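Local coordinates for putative lipoprotein (Parabacteroides distasonis, PDB 4FVS) that is of unknown function but, as an exported putative lipoprotein with a YmcC-like fold, probably binds lipid or another hydrophobic ligand, at residues S43-Y51 with K63-N72; K137-K148 with C161-S172. All coordinates share one frame; numbering follows the deposited sequence.

Both contacts join the two arms of an antiparallel beta hairpin, on opposite sides of the chain's centre, about 21 Å apart between centres and about 11 Å between nearest atoms. They share no strand: contact 1 pairs residues 43-51 with 63-72, and contact 2, later in the chain, pairs 137-148 with 161-172. Each is partly buried, with one largely apolar, more buried face and one largely polar, more exposed face. Contact 1 keeps an unbroken register through its middle, and its more exposed face is rich in carboxylates, two flanking one lysine. Contact 2, longer and more twisted, is interrupted by bulges and mixes a salt bridge and an amide-carboxylate bond with lysines that reach neighbouring tyrosines.

Contact 1 of 2, residues S43-Y51 with K63-N72; sequences SGQEVEADY and KGDIKAYCQN
Residues 43-51 and 63-72 are the paired arms of the hairpin of strands 44-54 and 60-71, flanked by strands 27-41 and 74-78. Paired backbone bonds run from Val47-Ala68 through Ala49-Ile66 to Tyr51-Gly64. On the more exposed face Lys67 NZ forms a salt bridge with Glu46 OE2 at 3.0 Å, coming from above the carboxylate plane, 69° out of it. Glu48 flanks the same lysine: its OE1 is 3.2 Å from Lys67 CE but stays beyond salt-bridge range of NZ. Glu48, Asp50 and Asp65 gather negative charge farther along. The face bearing Val47, Ala49, Ile66 and Ala68 is apolar, consistent with the strongly curved antiparallel sheet of LolA/LolB-clan proteins, whose inner face is hydrophobic; Ala49 CB is 4.1 Å from Ile66 CG2, and Phe75 and Leu77 pack on Ala68. With CG of Tyr51 set between its backbone N and carbonyl carbon (chi1 69°), the ring lies back over Gly64, whose CA sits 3.9 Å from the ring centroid in a CH-pi contact. Tyr51 OH continues to Asn62 OD1. At the far end Ser43 OG donates a hydrogen bond to Gln71 OE1 at 3.1 Å, from above the amide's carbonyl plane, while Cys70 is disulfide-linked to Cys4.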
loop_
_atom_site.group_PDB
_atom_site.type_symbol
_atom_site.label_atom_id
_atom_site.label_comp_id
_atom_site.label_asym_id
_atom_site.label_seq_id
_atom_site.Cartn_x
_atom_site.Cartn_y
_atom_site.Cartn_z
ATOM N N SER A 43 -0.389 -21.241 -12.111
ATOM C CA SER A 43 0.413 -20.066 -12.490
ATOM C C SER A 43 1.055 -19.347 -11.267
ATOM O O SER A 43 2.047 -18.618 -11.420
ATOM C CB SER A 43 -0.454 -19.077 -13.262
ATOM O OG SER A 43 -1.610 -18.711 -12.524
ATOM N N GLY A 44 0.472 -19.564 -10.088
ATOM C CA GLY A 44 0.903 -18.964 -8.831
ATOM C C GLY A 44 -0.218 -18.885 -7.814
ATOM O O GLY A 44 -1.305 -19.412 -8.043
ATOM N N GLN A 45 0.033 -18.226 -6.689
ATOM C CA GLN A 45 -0.941 -18.115 -5.604
ATOM C C GLN A 45 -1.773 -16.850 -5.711
ATOM O O GLN A 45 -1.274 -15.843 -6.189
ATOM C CB GLN A 45 -0.195 -18.111 -4.263
ATOM C CG GLN A 45 -1.045 -18.523 -3.071
ATOM C CD GLN A 45 -0.238 -18.587 -1.808
ATOM O OE1 GLN A 45 -0.325 -19.557 -1.041
ATOM N NE2 GLN A 45 0.569 -17.559 -1.563
ATOM N N GLU A 46 -3.025 -16.890 -5.232
ATOM C CA GLU A 46 -3.917 -15.730 -5.179
ATOM C C GLU A 46 -4.446 -15.596 -3.751
ATOM O O GLU A 46 -4.803 -16.601 -3.139
ATOM C CB GLU A 46 -5.055 -15.844 -6.205
ATOM C CG GLU A 46 -5.769 -14.526 -6.467
ATOM C CD GLU A 46 -6.525 -14.388 -7.781
ATOM O OE1 GLU A 46 -6.684 -15.402 -8.501
ATOM O OE2 GLU A 46 -6.950 -13.252 -8.095
ATOM N N VAL A 47 -4.419 -14.384 -3.189
ATOM C CA VAL A 47 -4.869 -14.127 -1.814
ATOM C C VAL A 47 -5.870 -12.971 -1.816
ATOM O O VAL A 47 -5.636 -11.954 -2.471
ATOM C CB VAL A 47 -3.677 -13.849 -0.848
ATOM C CG1 VAL A 47 -4.142 -13.278 0.489
ATOM C CG2 VAL A 47 -2.853 -15.106 -0.617
ATOM N N GLU A 48 -6.986 -13.138 -1.090
ATOM C CA GLU A 48 -7.993 -12.101 -0.932
ATOM C C GLU A 48 -8.105 -11.759 0.569
ATOM O O GLU A 48 -8.384 -12.635 1.384
ATOM C CB GLU A 48 -9.353 -12.517 -1.540
ATOM C CG GLU A 48 -10.330 -11.351 -1.596
ATOM C CD GLU A 48 -11.646 -11.466 -2.322
ATOM O OE1 GLU A 48 -11.589 -11.304 -3.557
ATOM O OE2 GLU A 48 -12.706 -11.351 -1.663
ATOM N N ALA A 49 -7.869 -10.499 0.920
ATOM C CA ALA A 49 -7.945 -10.034 2.297
ATOM C C ALA A 49 -8.975 -8.921 2.472
ATOM O O ALA A 49 -9.174 -8.126 1.555
ATOM C CB ALA A 49 -6.588 -9.537 2.744
ATOM N N ASP A 50 -9.636 -8.886 3.648
ATOM C CA ASP A 50 -10.583 -7.840 4.034
ATOM C C ASP A 50 -9.866 -6.779 4.818
ATOM O O ASP A 50 -8.900 -7.088 5.519
ATOM C CB ASP A 50 -11.764 -8.385 4.857
ATOM C CG ASP A 50 -12.807 -9.072 4.021
ATOM O OD1 ASP A 50 -13.455 -8.386 3.205
ATOM O OD2 ASP A 50 -13.013 -10.292 4.215
ATOM N N TYR A 51 -10.309 -5.518 4.689
ATOM C CA TYR A 51 -9.710 -4.431 5.448
ATOM C C TYR A 51 -10.796 -3.554 6.021
ATOM O O TYR A 51 -11.880 -3.455 5.451
ATOM C CB TYR A 51 -8.706 -3.614 4.613
ATOM C CG TYR A 51 -9.296 -2.779 3.497
ATOM C CD1 TYR A 51 -9.824 -1.516 3.751
ATOM C CD2 TYR A 51 -9.222 -3.198 2.169
ATOM C CE1 TYR A 51 -10.330 -0.721 2.727
ATOM C CE2 TYR A 51 -9.724 -2.404 1.132
ATOM C CZ TYR A 51 -10.275 -1.163 1.417
ATOM O OH TYR A 51 -10.779 -0.361 0.416
ATOM N N LYS A 63 -14.060 0.475 4.350
ATOM C CA LYS A 63 -14.004 -0.970 4.423
ATOM C C LYS A 63 -14.074 -1.487 2.998
ATOM O O LYS A 63 -14.703 -0.858 2.138
ATOM C CB LYS A 63 -15.115 -1.571 5.338
ATOM C CG LYS A 63 -16.547 -1.227 4.933
ATOM C CD LYS A 63 -17.587 -2.079 5.626
ATOM C CE LYS A 63 -18.988 -1.836 5.088
ATOM N NZ LYS A 63 -19.634 -0.640 5.685
ATOM N N GLY A 64 -13.399 -2.603 2.763
ATOM C CA GLY A 64 -13.340 -3.243 1.465
ATOM C C GLY A 64 -12.462 -4.466 1.500
ATOM O O GLY A 64 -12.120 -4.954 2.581
ATOM N N ASP A 65 -12.075 -4.950 0.319
ATOM C CA ASP A 65 -11.212 -6.111 0.170
ATOM C C ASP A 65 -10.069 -5.814 -0.834
ATOM O O ASP A 65 -10.203 -4.946 -1.699
ATOM C CB ASP A 65 -12.015 -7.350 -0.237
ATOM C CG ASP A 65 -13.051 -7.146 -1.318
ATOM O OD1 ASP A 65 -12.651 -6.904 -2.488
ATOM O OD2 ASP A 65 -14.261 -7.304 -1.015
ATOM N N ILE A 66 -8.941 -6.508 -0.670
ATOM C CA ILE A 66 -7.758 -6.309 -1.487
ATOM C C ILE A 66 -7.250 -7.654 -1.963
ATOM O O ILE A 66 -7.268 -8.627 -1.204
ATOM C CB ILE A 66 -6.672 -5.484 -0.732
ATOM C CG1 ILE A 66 -5.513 -5.080 -1.670
ATOM C CG2 ILE A 66 -6.165 -6.168 0.530
ATOM C CD1 ILE A 66 -5.014 -3.691 -1.484
ATOM N N LYS A 67 -6.859 -7.727 -3.249
ATOM C CA LYS A 67 -6.340 -8.961 -3.849
ATOM C C LYS A 67 -4.832 -8.847 -4.097
ATOM O O LYS A 67 -4.324 -7.778 -4.396
ATOM C CB LYS A 67 -7.077 -9.324 -5.147
ATOM C CG LYS A 67 -8.285 -10.219 -4.943
ATOM C CD LYS A 67 -8.653 -10.959 -6.230
ATOM C CE LYS A 67 -9.657 -12.077 -6.004
ATOM N NZ LYS A 67 -9.846 -12.926 -7.208
ATOM N N ALA A 68 -4.127 -9.945 -3.885
ATOM C CA ALA A 68 -2.689 -10.089 -4.106
ATOM C C ALA A 68 -2.441 -11.392 -4.808
ATOM O O ALA A 68 -3.102 -12.383 -4.481
ATOM C CB ALA A 68 -1.926 -10.045 -2.786
ATOM N N TYR A 69 -1.521 -11.417 -5.783
ATOM C CA TYR A 69 -1.257 -12.675 -6.478
ATOM C C TYR A 69 0.147 -12.765 -7.072
ATOM O O TYR A 69 0.814 -11.756 -7.283
ATOM C CB TYR A 69 -2.297 -12.924 -7.600
ATOM C CG TYR A 69 -2.371 -11.819 -8.622
ATOM C CD1 TYR A 69 -1.521 -11.807 -9.725
ATOM C CD2 TYR A 69 -3.318 -10.806 -8.515
ATOM C CE1 TYR A 69 -1.582 -10.791 -10.676
ATOM C CE2 TYR A 69 -3.389 -9.782 -9.459
ATOM C CZ TYR A 69 -2.505 -9.770 -10.532
ATOM O OH TYR A 69 -2.551 -8.771 -11.479
ATOM N N CYS A 70 0.564 -14.016 -7.318
ATOM C CA CYS A 70 1.759 -14.446 -8.033
ATOM C C CYS A 70 1.332 -14.996 -9.382
ATOM O O CYS A 70 0.424 -15.828 -9.444
ATOM C CB CYS A 70 2.554 -15.485 -7.246
ATOM S SG CYS A 70 3.889 -14.794 -6.237
ATOM N N GLN A 71 1.960 -14.532 -10.457
ATOM C CA GLN A 71 1.706 -15.025 -11.799
ATOM C C GLN A 71 3.008 -15.154 -12.451
ATOM O O GLN A 71 3.678 -14.156 -12.690
ATOM C CB GLN A 71 0.758 -14.130 -12.627
ATOM C CG GLN A 71 -0.728 -14.235 -12.284
ATOM C CD GLN A 71 -1.532 -14.866 -13.388
ATOM O OE1 GLN A 71 -1.198 -15.945 -13.898
ATOM N NE2 GLN A 71 -2.636 -14.221 -13.754
ATOM N N ASN A 72 3.416 -16.390 -12.649
ATOM C CA ASN A 72 4.617 -16.806 -13.363
ATOM C C ASN A 72 5.878 -16.085 -12.851
ATOM O O ASN A 72 6.631 -15.488 -13.627
ATOM C CB ASN A 72 4.444 -16.604 -14.880
ATOM C CG ASN A 72 3.270 -17.360 -15.451
ATOM O OD1 ASN A 72 2.946 -18.487 -15.038
ATOM N ND2 ASN A 72 2.604 -16.746 -16.412
#

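Contact 2 of 2, residues K137-K148 with C161-S172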
loop_
_atom_site.group_PDB
_atom_site.type_symbol
_atom_site.label_atom_id
_atom_site.label_comp_id
_atom_site.label_asym_id
_atom_site.label_seq_id
_atom_site.Cartn_x
_atom_site.Cartn_y
_atom_site.Cartn_z
ATOM N N LYS A 137 -11.172 12.302 -7.765
ATOM C CA LYS A 137 -9.779 12.733 -7.783
ATOM C C LYS A 137 -8.958 11.733 -8.532
ATOM O O LYS A 137 -9.138 10.525 -8.357
ATOM C CB LYS A 137 -9.189 12.886 -6.356
ATOM C CG LYS A 137 -9.486 14.164 -5.601
ATOM C CD LYS A 137 -8.773 14.127 -4.240
ATOM C CE LYS A 137 -9.120 15.288 -3.334
ATOM N NZ LYS A 137 -8.538 15.113 -1.975
ATOM N N ASP A 138 -8.021 12.227 -9.333
ATOM C CA ASP A 138 -7.021 11.417 -10.019
ATOM C C ASP A 138 -5.792 11.327 -9.167
ATOM O O ASP A 138 -5.374 12.346 -8.616
ATOM C CB ASP A 138 -6.643 12.034 -11.376
ATOM C CG ASP A 138 -7.565 11.744 -12.514
ATOM O OD1 ASP A 138 -7.792 10.543 -12.800
ATOM O OD2 ASP A 138 -7.948 12.706 -13.211
HETATM N N MSE A 139 -5.187 10.144 -9.067
HETATM C CA MSE A 139 -3.933 10.010 -8.342
HETATM C C MSE A 139 -3.000 9.174 -9.158
HETATM O O MSE A 139 -3.328 8.029 -9.483
HETATM C CB MSE A 139 -4.133 9.433 -6.945
HETATM C CG MSE A 139 -5.204 10.182 -6.166
HETATM SE SE MSE A 139 -5.233 9.747 -4.340
HETATM C CE MSE A 139 -3.631 10.608 -3.800
ATOM N N ALA A 140 -1.873 9.773 -9.566
ATOM C CA ALA A 140 -0.872 9.112 -10.382
ATOM C C ALA A 140 0.349 8.727 -9.551
ATOM O O ALA A 140 0.998 9.587 -8.967
ATOM C CB ALA A 140 -0.467 10.008 -11.536
ATOM N N ILE A 141 0.608 7.422 -9.443
ATOM C CA ILE A 141 1.768 6.853 -8.756
ATOM C C ILE A 141 2.728 6.448 -9.868
ATOM O O ILE A 141 2.448 5.514 -10.616
ATOM C CB ILE A 141 1.390 5.694 -7.783
ATOM C CG1 ILE A 141 0.303 6.135 -6.771
ATOM C CG2 ILE A 141 2.629 5.142 -7.054
ATOM C CD1 ILE A 141 -0.707 4.989 -6.453
ATOM N N LYS A 142 3.826 7.188 -10.011
ATOM C CA LYS A 142 4.760 6.994 -11.116
ATOM C C LYS A 142 6.211 7.103 -10.640
ATOM O O LYS A 142 6.454 7.353 -9.467
ATOM C CB LYS A 142 4.464 8.055 -12.220
ATOM C CG LYS A 142 4.432 9.497 -11.696
ATOM C CD LYS A 142 3.745 10.447 -12.636
ATOM C CE LYS A 142 3.569 11.799 -11.971
ATOM N NZ LYS A 142 2.700 12.706 -12.762
ATOM N N ASP A 143 7.174 6.913 -11.568
ATOM C CA ASP A 143 8.618 7.005 -11.342
ATOM C C ASP A 143 9.036 6.179 -10.121
ATOM O O ASP A 143 9.813 6.646 -9.286
ATOM C CB ASP A 143 9.022 8.474 -11.193
ATOM C CG ASP A 143 8.511 9.405 -12.287
ATOM O OD1 ASP A 143 8.769 9.120 -13.485
ATOM O OD2 ASP A 143 7.914 10.449 -11.945
ATOM N N ARG A 144 8.517 4.943 -10.025
ATOM C CA ARG A 144 8.821 4.030 -8.928
ATOM C C ARG A 144 10.242 3.551 -9.060
ATOM O O ARG A 144 10.637 3.170 -10.158
ATOM C CB ARG A 144 7.842 2.838 -8.901
ATOM C CG ARG A 144 6.374 3.221 -8.729
ATOM C CD ARG A 144 5.450 2.024 -8.862
ATOM N NE ARG A 144 5.568 1.031 -7.782
ATOM C CZ ARG A 144 5.429 -0.279 -7.957
ATOM N NH1 ARG A 144 5.194 -0.771 -9.162
ATOM N NH2 ARG A 144 5.550 -1.108 -6.932
ATOM N N GLU A 145 11.029 3.599 -7.984
ATOM C CA GLU A 145 12.416 3.137 -8.044
ATOM C C GLU A 145 12.808 2.376 -6.780
ATOM O O GLU A 145 12.316 2.667 -5.714
ATOM C CB GLU A 145 13.418 4.281 -8.304
ATOM C CG GLU A 145 13.452 5.381 -7.261
ATOM C CD GLU A 145 14.596 6.361 -7.422
ATOM O OE1 GLU A 145 15.772 5.924 -7.417
ATOM O OE2 GLU A 145 14.312 7.578 -7.478
ATOM N N PHE A 146 13.689 1.395 -6.920
ATOM C CA PHE A 146 14.248 0.606 -5.840
ATOM C C PHE A 146 15.398 1.383 -5.211
ATOM O O PHE A 146 16.325 1.802 -5.924
ATOM C CB PHE A 146 14.727 -0.761 -6.380
ATOM C CG PHE A 146 15.443 -1.607 -5.359
ATOM C CD1 PHE A 146 14.733 -2.249 -4.344
ATOM C CD2 PHE A 146 16.830 -1.695 -5.356
ATOM C CE1 PHE A 146 15.393 -3.010 -3.380
ATOM C CE2 PHE A 146 17.495 -2.444 -4.383
ATOM C CZ PHE A 146 16.770 -3.112 -3.413
ATOM N N ILE A 147 15.355 1.547 -3.870
ATOM C CA ILE A 147 16.378 2.292 -3.141
ATOM C C ILE A 147 17.453 1.324 -2.610
ATOM O O ILE A 147 18.606 1.377 -3.051
ATOM C CB ILE A 147 15.733 3.144 -2.008
ATOM C CG1 ILE A 147 14.605 4.062 -2.545
ATOM C CG2 ILE A 147 16.788 3.936 -1.233
ATOM C CD1 ILE A 147 15.010 4.976 -3.823
ATOM N N LYS A 148 17.060 0.432 -1.698
ATOM C CA LYS A 148 17.920 -0.533 -1.030
ATOM C C LYS A 148 17.056 -1.529 -0.269
ATOM O O LYS A 148 15.833 -1.347 -0.183
ATOM C CB LYS A 148 18.865 0.227 -0.047
ATOM C CG LYS A 148 18.142 0.849 1.191
ATOM C CD LYS A 148 18.910 1.947 1.932
ATOM C CE LYS A 148 18.002 2.746 2.845
ATOM N NZ LYS A 148 18.754 3.675 3.735
ATOM N N CYS A 161 13.367 -5.853 4.679
ATOM C CA CYS A 161 12.509 -5.197 3.704
ATOM C C CYS A 161 13.256 -4.741 2.481
ATOM O O CYS A 161 14.479 -4.663 2.464
ATOM C CB CYS A 161 11.827 -3.996 4.352
ATOM S SG CYS A 161 10.910 -4.376 5.849
ATOM N N ALA A 162 12.472 -4.361 1.490
ATOM C CA ALA A 162 12.827 -3.678 0.282
ATOM C C ALA A 162 12.252 -2.297 0.396
ATOM O O ALA A 162 11.096 -2.162 0.802
ATOM C CB ALA A 162 12.265 -4.418 -0.916
ATOM N N LYS A 163 13.073 -1.276 0.168
ATOM C CA LYS A 163 12.658 0.120 0.238
ATOM C C LYS A 163 12.595 0.633 -1.163
ATOM O O LYS A 163 13.575 0.575 -1.919
ATOM C CB LYS A 163 13.593 0.966 1.135
ATOM C CG LYS A 163 13.093 2.388 1.410
ATOM C CD LYS A 163 14.225 3.304 1.781
ATOM C CE LYS A 163 13.698 4.657 2.132
ATOM N NZ LYS A 163 14.673 5.446 2.937
ATOM N N VAL A 164 11.405 1.093 -1.518
ATOM C CA VAL A 164 11.019 1.586 -2.842
ATOM C C VAL A 164 10.406 2.978 -2.720
ATOM O O VAL A 164 9.615 3.227 -1.807
ATOM C CB VAL A 164 10.033 0.576 -3.501
ATOM C CG1 VAL A 164 9.293 1.194 -4.673
ATOM C CG2 VAL A 164 10.751 -0.694 -3.948
ATOM N N LYS A 165 10.811 3.882 -3.613
ATOM C CA LYS A 165 10.320 5.262 -3.704
ATOM C C LYS A 165 9.346 5.363 -4.869
ATOM O O LYS A 165 9.501 4.639 -5.851
ATOM C CB LYS A 165 11.503 6.257 -3.886
ATOM C CG LYS A 165 11.107 7.733 -4.004
ATOM C CD LYS A 165 12.318 8.633 -4.212
ATOM C CE LYS A 165 11.965 10.039 -4.648
ATOM N NZ LYS A 165 13.164 10.916 -4.661
ATOM N N TYR A 166 8.358 6.259 -4.774
ATOM C CA TYR A 166 7.387 6.543 -5.848
ATOM C C TYR A 166 7.083 8.038 -5.830
ATOM O O TYR A 166 7.197 8.657 -4.778
ATOM C CB TYR A 166 6.092 5.706 -5.698
ATOM C CG TYR A 166 5.279 6.072 -4.462
ATOM C CD1 TYR A 166 4.394 7.160 -4.476
ATOM C CD2 TYR A 166 5.439 5.379 -3.262
ATOM C CE1 TYR A 166 3.742 7.583 -3.314
ATOM C CE2 TYR A 166 4.767 5.778 -2.096
ATOM C CZ TYR A 166 3.928 6.888 -2.125
ATOM O OH TYR A 166 3.293 7.318 -0.984
ATOM N N ASN A 167 6.702 8.610 -6.969
ATOM C CA ASN A 167 6.224 9.989 -7.069
ATOM C C ASN A 167 4.712 9.949 -7.161
ATOM O O ASN A 167 4.151 8.998 -7.729
ATOM C CB ASN A 167 6.826 10.740 -8.252
ATOM C CG ASN A 167 8.271 11.132 -8.123
ATOM O OD1 ASN A 167 8.820 11.343 -7.056
ATOM N ND2 ASN A 167 8.888 11.337 -9.244
ATOM N N ILE A 168 4.044 10.938 -6.585
ATOM C CA ILE A 168 2.580 11.022 -6.630
ATOM C C ILE A 168 2.185 12.415 -7.137
ATOM O O ILE A 168 2.899 13.400 -6.935
ATOM C CB ILE A 168 1.884 10.657 -5.265
ATOM C CG1 ILE A 168 0.344 10.592 -5.396
ATOM C CG2 ILE A 168 2.310 11.554 -4.097
ATOM C CD1 ILE A 168 -0.272 9.557 -4.586
ATOM N N ALA A 169 1.063 12.457 -7.847
ATOM C CA ALA A 169 0.437 13.664 -8.372
ATOM C C ALA A 169 -1.056 13.495 -8.227
ATOM O O ALA A 169 -1.566 12.460 -8.638
ATOM C CB ALA A 169 0.851 13.903 -9.813
ATOM N N THR A 170 -1.747 14.451 -7.560
ATOM C CA THR A 170 -3.184 14.394 -7.267
ATOM C C THR A 170 -3.904 15.600 -7.909
ATOM O O THR A 170 -3.644 16.757 -7.551
ATOM C CB THR A 170 -3.416 14.322 -5.747
ATOM O OG1 THR A 170 -2.582 13.309 -5.185
ATOM C CG2 THR A 170 -4.866 14.056 -5.376
ATOM N N ARG A 171 -4.813 15.286 -8.867
ATOM C CA ARG A 171 -5.672 16.189 -9.640
ATOM C C ARG A 171 -7.114 16.084 -9.191
ATOM O O ARG A 171 -7.564 15.001 -8.828
ATOM C CB ARG A 171 -5.601 15.879 -11.132
ATOM C CG ARG A 171 -4.247 16.129 -11.734
ATOM C CD ARG A 171 -4.190 15.676 -13.165
ATOM N NE ARG A 171 -4.718 16.702 -14.055
ATOM C CZ ARG A 171 -5.904 16.640 -14.647
ATOM N NH1 ARG A 171 -6.702 15.590 -14.451
ATOM N NH2 ARG A 171 -6.304 17.620 -15.446
ATOM N N SER A 172 -7.843 17.207 -9.225
ATOM C CA SER A 172 -9.232 17.268 -8.794
ATOM C C SER A 172 -9.998 18.330 -9.578
ATOM O O SER A 172 -9.433 19.402 -9.835
ATOM C CB SER A 172 -9.317 17.562 -7.304
ATOM O OG SER A 172 -10.670 17.589 -6.883
#
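Strands 137-148 and 161-171 pair antiparallel with the axes of the two segments at 147°, hydrogen-bonding regularly from Asp138-Arg171 to Lys142-Asn167 before a beta bulge shifts the register by one residue ahead of Glu145-Lys165. Asp143, in a left-handed backbone conformation, occupies the bulge, and its carboxylate meets Asn167. There Asn167 ND2 donates to Asp143 OD2 at 3.0 Å, with the acceptor near the amide plane; the carboxylate oxygen is met on its anti side, 29° out of the carboxylate plane, and the two flat groups are turned 76° apart. A leucine in place of Asn167 would probably leave the Asp143 carboxylate without this donor and freer to turn at the bulge. A second, classic bulge sets Ile147 and Lys148 both against Lys163, whose O accepts from Ile147 N at 2.8 Å and only weakly from Lys148 N.

On the face carrying Met139, a selenomethionine, CE lies 3.6 Å from Ile168 CD1. Ile141 points its CG2 branch, anti to the backbone N, at Tyr166, reaching CD1 at 3.7 Å, and Ile168 runs alongside its other branch. Farther on, Val164 CG2 and Ala162 CB meet the Phe146 ring at its edge, the latter 4.2 Å from CE1. On the reverse face Asp138 OD2 forms a salt bridge to Arg171 NH1 at 3.4 Å, in plane at the guanidinium edge, while OD1 has a second salt bridge, to Lys126.

Strand 123-129 borders the hairpin beside 137-148, its Ile127 touching Met139 and its Ala123 touching Ile141. Arg144 reaches the carbonyls of Asn104 and Asp121. Beyond 161-171 comes strand 179-188, where Tyr184 and Tyr182 take Lys163 and Lys165 in cation-pi contacts.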